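Local coordinates for protein L-lactate dehydrogenase (Trichomonas vaginalis, PDB 4UUL) that catalyses the NADH-dependent interconversion of pyruvate and L-lactate, and belongs to a superfamily that also includes malate dehydrogenases, at residues G17-H22 / S240-T245; H178-W183 / T195-T200; M267-P272 / F287-D292. The protein carries 1 engineered substitution. All coordinates share one frame; numbering follows the deposited sequence. Where two conformers were deposited one is given.

Interaction 1 of 3, residues G17-H22 / S240-T245; sequences GYILSH and SAASPT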
loop_
_atom_site.group_PDB
_atom_site.type_symbol
_atom_site.label_atom_id
_atom_site.label_comp_id
_atom_site.label_asym_id
_atom_site.label_seq_id
_atom_site.Cartn_x
_atom_site.Cartn_y
_atom_site.Cartn_z
ATOM N N GLY B 17 -4.176 -5.653 -7.177
ATOM C CA GLY B 17 -4.669 -4.457 -7.814
ATOM C C GLY B 17 -5.072 -3.361 -6.849
ATOM O O GLY B 17 -4.876 -2.163 -7.097
ATOM N N TYR B 18 -5.686 -3.799 -5.767
ATOM C CA TYR B 18 -6.158 -2.890 -4.720
ATOM C C TYR B 18 -4.961 -2.083 -4.192
ATOM O O TYR B 18 -5.021 -0.838 -4.055
ATOM C CB TYR B 18 -6.784 -3.703 -3.614
ATOM C CG TYR B 18 -7.357 -2.931 -2.446
ATOM C CD1 TYR B 18 -8.535 -2.214 -2.561
ATOM C CD2 TYR B 18 -6.769 -2.970 -1.233
ATOM C CE1 TYR B 18 -9.096 -1.532 -1.482
ATOM C CE2 TYR B 18 -7.315 -2.334 -0.154
ATOM C CZ TYR B 18 -8.468 -1.619 -0.280
ATOM O OH TYR B 18 -8.985 -1.051 0.835
ATOM N N ILE B 19 -3.895 -2.778 -3.803
ATOM C CA ILE B 19 -2.755 -2.116 -3.203
ATOM C C ILE B 19 -1.984 -1.299 -4.268
ATOM O O ILE B 19 -1.524 -0.189 -4.014
ATOM C CB ILE B 19 -1.821 -3.107 -2.439
ATOM C CG1 ILE B 19 -2.596 -3.846 -1.360
ATOM C CG2 ILE B 19 -0.613 -2.399 -1.895
ATOM C CD1 ILE B 19 -1.882 -4.994 -0.738
ATOM N N LEU B 20 -1.729 -1.950 -5.397
ATOM C CA LEU B 20 -0.983 -1.310 -6.458
ATOM C C LEU B 20 -1.599 -0.000 -6.931
ATOM O O LEU B 20 -0.900 0.987 -7.150
ATOM C CB LEU B 20 -0.861 -2.316 -7.595
ATOM C CG LEU B 20 -0.052 -2.007 -8.805
ATOM C CD1 LEU B 20 1.420 -1.723 -8.447
ATOM C CD2 LEU B 20 -0.173 -3.191 -9.812
ATOM N N SER B 21 -2.896 -0.015 -7.136
ATOM C CA SER B 21 -3.567 1.197 -7.568
ATOM C C SER B 21 -3.398 2.326 -6.574
ATOM O O SER B 21 -3.086 3.433 -6.975
ATOM C CB SER B 21 -5.048 0.943 -7.854
ATOM O OG SER B 21 -5.736 0.495 -6.695
ATOM N N HIS B 22 -3.576 2.040 -5.290
ATOM C CA HIS B 22 -3.397 3.099 -4.308
ATOM C C HIS B 22 -1.946 3.589 -4.218
ATOM O O HIS B 22 -1.682 4.783 -4.107
ATOM C CB HIS B 22 -3.883 2.637 -2.933
ATOM C CG HIS B 22 -5.369 2.666 -2.747
ATOM N ND1 HIS B 22 -6.197 1.644 -3.133
ATOM C CD2 HIS B 22 -6.178 3.613 -2.202
ATOM C CE1 HIS B 22 -7.452 1.979 -2.862
ATOM N NE2 HIS B 22 -7.460 3.165 -2.307
ATOM N N SER B 240 0.386 -14.109 -1.349
ATOM C CA SER B 240 0.993 -12.819 -1.096
ATOM C C SER B 240 0.385 -11.747 -2.003
ATOM O O SER B 240 -0.101 -12.023 -3.106
ATOM C CB SER B 240 2.511 -12.906 -1.264
ATOM O OG SER B 240 3.112 -13.741 -0.269
ATOM N N ALA B 241 0.398 -10.526 -1.504
ATOM C CA ALA B 241 -0.153 -9.387 -2.235
ATOM C C ALA B 241 0.726 -8.138 -2.088
ATOM O O ALA B 241 1.174 -7.554 -3.070
ATOM C CB ALA B 241 -1.577 -9.131 -1.839
ATOM N N ALA B 242 0.987 -7.705 -0.852
ATOM C CA ALA B 242 1.830 -6.556 -0.644
ATOM C C ALA B 242 3.236 -6.757 -1.161
ATOM O O ALA B 242 3.793 -5.835 -1.745
ATOM C CB ALA B 242 1.863 -6.166 0.810
ATOM N N SER B 243 3.826 -7.938 -0.973
ATOM C CA SER B 243 5.201 -8.162 -1.410
ATOM C C SER B 243 5.370 -8.207 -2.940
ATOM O O SER B 243 6.302 -7.587 -3.442
ATOM C CB SER B 243 5.886 -9.320 -0.663
ATOM O OG SER B 243 5.177 -10.505 -0.864
ATOM N N PRO B 244 4.487 -8.905 -3.689
ATOM C CA PRO B 244 4.624 -8.777 -5.162
ATOM C C PRO B 244 4.332 -7.369 -5.634
ATOM O O PRO B 244 4.939 -6.930 -6.604
ATOM C CB PRO B 244 3.637 -9.804 -5.714
ATOM C CG PRO B 244 2.709 -10.125 -4.592
ATOM C CD PRO B 244 3.518 -9.953 -3.328
ATOM N N THR B 245 3.443 -6.646 -4.952
ATOM C CA THR B 245 3.152 -5.281 -5.359
ATOM C C THR B 245 4.392 -4.407 -5.192
ATOM O O THR B 245 4.741 -3.610 -6.066
ATOM C CB THR B 245 1.982 -4.704 -4.555
ATOM O OG1 THR B 245 0.774 -5.430 -4.829
ATOM C CG2 THR B 245 1.744 -3.263 -4.914
#
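Thr245 presses its methyl group onto the backbone of helix 15-25 at Leu20, and Ile19 reaches back to the start of helix 242-257. The contact is apolar across the two segments. Thr245 CG2 lies 3.7 Å from Leu20 CA and is also flanked by Leu20 CB and CD1; Ile19 CG2 meets the same methyl at 3.9 Å. Further along Ile19, CD1 approaches Ala242 N at 3.9 Å, with the methyls of Ala242 and Ala241 close by.

Between the two segments the polar groups do not pair; Thr245 turns its hydroxyl back onto its own helix start. Ala241 takes the N-cap position, and its O accepts twice from Thr245: from N at 3.1 Å and from OG1 at 2.8 Å, the two donors arriving from opposite faces of the carbonyl plane. The torsion that sets OG1 beside its own backbone N (chi1 -64°) leaves CG2 anti to that N, where it meets Leu20. One torsion therefore serves both the hydrogen bond and the packing.

The second subunit completes the helix start. Tyr18 OH of that subunit bonds Ala242 N, and its Glu55 OE1 accepts from Ala241 N and Ser243 N, while Tyr18 of this chain makes the reciprocal bond.

Gly17 ends the predicted NAD-binding glycine-rich stretch, and Thr245 also touches Ile16, which contacts NADH in another structure of this protein. Within one chain these two segments meet through dispersion and shape, and polar bonds of the helix start go to the second subunit.

Interaction 2 of 3, residues H178-W183 / T195-T200; sequences HDIIVW and TQATFT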
loop_
_atom_site.group_PDB
_atom_site.type_symbol
_atom_site.label_atom_id
_atom_site.label_comp_id
_atom_site.label_asym_id
_atom_site.label_seq_id
_atom_site.Cartn_x
_atom_site.Cartn_y
_atom_site.Cartn_z
ATOM N N HIS B 178 25.315 -7.786 -1.603
ATOM C CA HIS B 178 25.419 -7.286 -2.965
ATOM C C HIS B 178 25.440 -8.426 -3.960
ATOM O O HIS B 178 26.034 -9.459 -3.701
ATOM C CB HIS B 178 26.727 -6.491 -3.111
ATOM C CG HIS B 178 26.851 -5.390 -2.119
ATOM N ND1 HIS B 178 26.279 -4.149 -2.299
ATOM C CD2 HIS B 178 27.453 -5.358 -0.911
ATOM C CE1 HIS B 178 26.541 -3.391 -1.242
ATOM N NE2 HIS B 178 27.251 -4.105 -0.386
ATOM N N ASP B 179 24.820 -8.187 -5.100
ATOM C CA ASP B 179 24.968 -9.035 -6.289
ATOM C C ASP B 179 24.397 -10.431 -6.148
ATOM O O ASP B 179 24.905 -11.374 -6.764
ATOM C CB ASP B 179 26.424 -9.076 -6.758
ATOM C CG ASP B 179 26.919 -7.731 -7.184
ATOM O OD1 ASP B 179 26.131 -6.918 -7.706
ATOM O OD2 ASP B 179 28.114 -7.471 -6.970
ATOM N N ILE B 180 23.304 -10.573 -5.419
ATOM C CA ILE B 180 22.440 -11.759 -5.534
ATOM C C ILE B 180 21.614 -11.642 -6.815
ATOM O O ILE B 180 21.097 -10.575 -7.114
ATOM C CB ILE B 180 21.517 -11.895 -4.312
ATOM C CG1 ILE B 180 22.352 -12.140 -3.058
ATOM C CG2 ILE B 180 20.477 -12.983 -4.548
ATOM C CD1 ILE B 180 21.514 -12.181 -1.788
ATOM N N ILE B 181 21.497 -12.739 -7.577
ATOM C CA ILE B 181 20.789 -12.679 -8.843
ATOM C C ILE B 181 19.830 -13.855 -8.943
ATOM O O ILE B 181 20.173 -14.971 -8.548
ATOM C CB ILE B 181 21.778 -12.787 -10.024
ATOM C CG1 ILE B 181 22.895 -11.749 -9.896
ATOM C CG2 ILE B 181 21.032 -12.697 -11.362
ATOM C CD1 ILE B 181 24.053 -12.054 -10.810
ATOM N N VAL B 182 18.652 -13.604 -9.518
ATOM C CA VAL B 182 17.729 -14.676 -9.853
ATOM C C VAL B 182 17.709 -14.777 -11.378
ATOM O O VAL B 182 17.418 -13.794 -12.054
ATOM C CB VAL B 182 16.317 -14.364 -9.303
ATOM C CG1 VAL B 182 15.389 -15.293 -9.875
ATOM C CG2 VAL B 182 16.367 -14.418 -7.796
ATOM N N TRP B 183 18.119 -15.930 -11.908
ATOM C CA TRP B 183 18.232 -16.087 -13.352
ATOM C C TRP B 183 17.150 -17.043 -13.894
ATOM O O TRP B 183 16.769 -18.003 -13.211
ATOM C CB TRP B 183 19.573 -16.724 -13.760
ATOM C CG TRP B 183 20.860 -16.135 -13.307
ATOM C CD1 TRP B 183 21.439 -16.265 -12.080
ATOM C CD2 TRP B 183 21.805 -15.440 -14.126
ATOM N NE1 TRP B 183 22.688 -15.688 -12.084
ATOM C CE2 TRP B 183 22.941 -15.178 -13.333
ATOM C CE3 TRP B 183 21.795 -15.006 -15.461
ATOM C CZ2 TRP B 183 24.059 -14.528 -13.834
ATOM C CZ3 TRP B 183 22.939 -14.405 -15.969
ATOM C CH2 TRP B 183 24.034 -14.160 -15.153
ATOM N N THR B 195 26.592 -17.127 -6.188
ATOM C CA THR B 195 28.032 -17.261 -6.514
ATOM C C THR B 195 28.753 -15.959 -6.838
ATOM O O THR B 195 29.982 -15.940 -6.826
ATOM C CB THR B 195 28.293 -18.278 -7.623
ATOM O OG1 THR B 195 27.811 -17.778 -8.853
ATOM C CG2 THR B 195 27.647 -19.595 -7.315
ATOM N N GLN B 196 28.005 -14.883 -7.116
ATOM C CA GLN B 196 28.598 -13.564 -7.308
ATOM C C GLN B 196 28.581 -12.752 -6.024
ATOM O O GLN B 196 29.268 -11.744 -5.922
ATOM C CB GLN B 196 27.830 -12.722 -8.315
ATOM C CG GLN B 196 27.093 -13.483 -9.415
ATOM C CD GLN B 196 28.008 -14.185 -10.398
ATOM O OE1 GLN B 196 29.191 -13.790 -10.630
ATOM N NE2 GLN B 196 27.455 -15.189 -11.051
ATOM N N ALA B 197 27.799 -13.182 -5.044
ATOM C CA ALA B 197 27.388 -12.267 -3.994
ATOM C C ALA B 197 28.491 -11.971 -2.985
ATOM O O ALA B 197 29.303 -12.844 -2.618
ATOM C CB ALA B 197 26.186 -12.822 -3.275
ATOM N N THR B 198 28.499 -10.730 -2.534
ATOM C CA THR B 198 29.414 -10.303 -1.491
ATOM C C THR B 198 28.626 -9.657 -0.360
ATOM O O THR B 198 27.452 -9.325 -0.506
ATOM C CB THR B 198 30.457 -9.290 -1.989
ATOM O OG1 THR B 198 29.808 -8.205 -2.672
ATOM C CG2 THR B 198 31.472 -9.969 -2.924
ATOM N N PHE B 199 29.265 -9.556 0.809
ATOM C CA PHE B 199 28.645 -8.878 1.928
ATOM C C PHE B 199 29.730 -8.197 2.746
ATOM O O PHE B 199 30.879 -8.628 2.765
ATOM C CB PHE B 199 27.832 -9.846 2.779
ATOM C CG PHE B 199 28.645 -10.794 3.621
ATOM C CD1 PHE B 199 29.313 -11.875 3.069
ATOM C CD2 PHE B 199 28.752 -10.577 4.986
ATOM C CE1 PHE B 199 30.076 -12.706 3.860
ATOM C CE2 PHE B 199 29.518 -11.414 5.776
ATOM C CZ PHE B 199 30.153 -12.492 5.209
ATOM N N THR B 200 29.325 -7.139 3.439
ATOM C CA THR B 200 30.205 -6.360 4.276
ATOM C C THR B 200 29.723 -6.534 5.702
ATOM O O THR B 200 28.568 -6.277 6.023
ATOM C CB THR B 200 30.121 -4.861 3.921
ATOM O OG1 THR B 200 30.465 -4.672 2.542
ATOM C CG2 THR B 200 31.038 -4.033 4.818
HETATM O O HOH W 1 28.321 -2.997 1.911
HETATM O O HOH W 2 25.318 -14.089 -6.603
HETATM O O HOH W 3 29.576 -8.941 -5.295
#
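His178 and Thr198 form an antiparallel hydrogen-bonded pair that joins the two central strands of a four-stranded antiparallel sheet in the alpha/beta C-terminal domain. His178 N donates to Thr198 O (2.9 Å, 145° at the hydrogen) and Thr198 N returns the bond to His178 O (3.0 Å, 154°). The same His178 O receives a CA-H...O contact from Ala197 CA at 3.1 Å.

On the Asp179 side of this pair the ladder gives way to water and side chains. Asp179 has a left-handed backbone conformation, and the strand is interrupted there. Water 3 donates to Asp179 OD2 (2.7 Å) and to Gln196 O (2.9 Å), and accepts from Thr198 OG1 (2.7 Å). Water 2 links Asp179 O to Gln196 N. On the other side the ladder goes on, Thr200 bonding the backbone of Asp176; here water 1, in the His178 ring plane at its edge, joins NE2 to Thr200 OG1.

Apolar contacts complete the first shell: Ile180 packs against Ala197, and Gln196 CG, off a staggered position (chi1 -29°), lies 3.6 Å from Ile181 CD1.

Farther out, helix 156-170 receives Ile180. The Gln196 amide is held from outside the segments: NE2 donates to Lys304 O and to Asp193 OD2, the oxygen that also accepts from Trp183 NE1, and the same NE2 lies at the edge of the Trp183 indole, near its plane.

Interaction 3 of 3, residues M267-P272 / F287-D292; sequences MGIPVP and FPCNVD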
loop_
_atom_site.group_PDB
_atom_site.type_symbol
_atom_site.label_atom_id
_atom_site.label_comp_id
_atom_site.label_asym_id
_atom_site.label_seq_id
_atom_site.Cartn_x
_atom_site.Cartn_y
_atom_site.Cartn_z
ATOM N N MET B 267 15.552 -9.083 -13.724
ATOM C CA MET B 267 14.403 -8.795 -14.533
ATOM C C MET B 267 14.288 -9.836 -15.662
ATOM O O MET B 267 15.288 -10.160 -16.299
ATOM C CB MET B 267 14.538 -7.409 -15.186
ATOM C CG MET B 267 14.605 -6.270 -14.207
ATOM S SD MET B 267 14.851 -4.675 -15.048
ATOM C CE MET B 267 14.076 -3.590 -13.945
ATOM N N GLY B 268 13.069 -10.323 -15.927
ATOM C CA GLY B 268 12.833 -11.169 -17.083
ATOM C C GLY B 268 12.745 -10.300 -18.300
ATOM O O GLY B 268 11.898 -9.414 -18.365
ATOM N N ILE B 269 13.590 -10.573 -19.289
ATOM C CA ILE B 269 13.567 -9.799 -20.529
ATOM C C ILE B 269 13.677 -10.745 -21.698
ATOM O O ILE B 269 14.259 -11.821 -21.587
ATOM C CB ILE B 269 14.660 -8.716 -20.598
ATOM C CG1 ILE B 269 16.035 -9.332 -20.328
ATOM C CG2 ILE B 269 14.378 -7.598 -19.630
ATOM C CD1 ILE B 269 17.191 -8.415 -20.712
ATOM N N PRO B 270 13.106 -10.342 -22.838
ATOM C CA PRO B 270 13.433 -11.068 -24.076
ATOM C C PRO B 270 14.940 -11.190 -24.179
ATOM O O PRO B 270 15.651 -10.207 -24.045
ATOM C CB PRO B 270 12.882 -10.125 -25.167
ATOM C CG PRO B 270 11.750 -9.408 -24.468
ATOM C CD PRO B 270 12.319 -9.137 -23.092
ATOM N N VAL B 271 15.436 -12.384 -24.445
ATOM C CA VAL B 271 16.877 -12.585 -24.402
ATOM C C VAL B 271 17.554 -11.736 -25.452
ATOM O O VAL B 271 17.237 -11.868 -26.622
ATOM C CB VAL B 271 17.247 -14.080 -24.637
ATOM C CG1 VAL B 271 18.715 -14.259 -24.868
ATOM C CG2 VAL B 271 16.774 -14.947 -23.466
ATOM N N PRO B 272 18.534 -10.888 -25.065
ATOM C CA PRO B 272 19.273 -10.111 -26.071
ATOM C C PRO B 272 20.236 -10.989 -26.855
ATOM O O PRO B 272 20.953 -11.769 -26.298
ATOM C CB PRO B 272 20.075 -9.069 -25.250
ATOM C CG PRO B 272 19.460 -9.061 -23.890
ATOM C CD PRO B 272 18.884 -10.468 -23.700
ATOM N N PHE B 287 17.590 -11.994 -16.054
ATOM C CA PHE B 287 19.019 -11.638 -16.041
ATOM C C PHE B 287 19.281 -10.598 -14.963
ATOM O O PHE B 287 18.358 -9.849 -14.597
ATOM C CB PHE B 287 19.420 -10.952 -17.347
ATOM C CG PHE B 287 19.562 -11.868 -18.562
ATOM C CD1 PHE B 287 20.715 -12.559 -18.795
ATOM C CD2 PHE B 287 18.532 -12.010 -19.462
ATOM C CE1 PHE B 287 20.884 -13.357 -19.898
ATOM C CE2 PHE B 287 18.687 -12.805 -20.601
ATOM C CZ PHE B 287 19.867 -13.447 -20.822
ATOM N N PRO B 288 20.542 -10.496 -14.527
ATOM C CA PRO B 288 20.924 -9.307 -13.743
ATOM C C PRO B 288 20.946 -8.086 -14.653
ATOM O O PRO B 288 21.649 -8.087 -15.692
ATOM C CB PRO B 288 22.306 -9.654 -13.232
ATOM C CG PRO B 288 22.879 -10.550 -14.322
ATOM C CD PRO B 288 21.680 -11.350 -14.893
ATOM N N CYS B 289 20.161 -7.070 -14.308
ATOM C CA CYS B 289 19.993 -5.906 -15.154
ATOM C C CYS B 289 20.257 -4.595 -14.440
ATOM O O CYS B 289 20.108 -4.486 -13.205
ATOM C CB CYS B 289 18.568 -5.849 -15.733
ATOM S SG CYS B 289 18.161 -7.204 -16.872
ATOM N N ASN B 290 20.614 -3.601 -15.230
ATOM C CA ASN B 290 20.456 -2.231 -14.809
ATOM C C ASN B 290 19.641 -1.476 -15.862
ATOM O O ASN B 290 19.272 -2.066 -16.892
ATOM C CB ASN B 290 21.796 -1.581 -14.435
ATOM C CG ASN B 290 22.810 -1.623 -15.495
ATOM O OD1 ASN B 290 22.534 -1.504 -16.692
ATOM N ND2 ASN B 290 24.074 -1.710 -15.045
ATOM N N VAL B 291 19.236 -0.248 -15.557
ATOM C CA VAL B 291 18.394 0.498 -16.500
ATOM C C VAL B 291 18.994 1.894 -16.596
ATOM O O VAL B 291 19.334 2.505 -15.579
ATOM C CB VAL B 291 16.924 0.597 -16.032
ATOM C CG1 VAL B 291 16.110 1.264 -17.121
ATOM C CG2 VAL B 291 16.390 -0.766 -15.732
ATOM N N ASP B 292 19.190 2.384 -17.804
ATOM C CA ASP B 292 19.788 3.702 -17.954
ATOM C C ASP B 292 18.756 4.800 -17.805
ATOM O O ASP B 292 17.573 4.525 -17.619
ATOM C CB ASP B 292 20.572 3.798 -19.265
ATOM C CG ASP B 292 19.716 3.689 -20.510
ATOM O OD1 ASP B 292 18.536 4.035 -20.478
ATOM O OD2 ASP B 292 20.282 3.318 -21.563
#
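Phe287 turns the CD2 and CE2 atoms of its ring to Ile269, Val271 and Pro272, and these three side chains receive it. Ile269 CG1 lies 3.8 Å from Phe287 CD2, the two side chains crossing at about a right angle. Farther out on the ring, Val271 CG2 comes to its edge, near the ring plane, 4.1 Å from CE2, and Pro272 CD meets CE2 tip to tip at 3.9 Å. Ile269 has CG1 between its backbone N and carbonyl carbon (chi1 53°), which brings this branch toward the ring.

Two backbone bonds fix the register at the root of the Phe287 side chain. Met267 N donates to Phe287 O at 3.0 Å, and Phe287 N donates to Met267 O at 3.0 Å. This antiparallel pair belongs to the three-stranded sheet of the lactate/malate dehydrogenase C-terminal domain, and it puts both side chains on one face. The strand segments then diverge, their directions differing by 93°, and side chains occupy the angle between them.

Cys289 SG fits between Met267 CB and Ile269 CD1, 4.1 Å from the latter. Met267, extended beyond CG, runs on past Cys289, with SD 4.0 Å from Cys289 CB, and its methyl CE reaches Val291 CG2 at 4.1 Å, crossing that side chain at about a right angle. Strand 297-299 adds Ile297 against Ile269 and Cys289. Gly268 bonds the backbone of Ser153, next to Leu154, which contacts NADH in another structure of this protein.

Overall arrangement
Interaction 1 joins the two domains, whereas interactions 2 and 3 lie wholly in the C-terminal domain. Along the chain, 178-183/195-200 falls between the two halves of interaction 1, and 267-272/287-292 follows once interaction 1 has closed; helix 242-257 leads on to strand 265-270. The centre of interaction 1 is about 27 Å from that of interaction 2 and about 23 Å from that of interaction 3, without contact. Interactions 2 and 3, with centres about 16 Å apart, do touch: Trp183 CZ3 lies 3.5 Å from Pro288 CD, and the two sheets of the C-terminal domain pack directly on each other at this point. Interaction 1 also lies against the second subunit, and strand 265-270 makes a further link to strand 151-153.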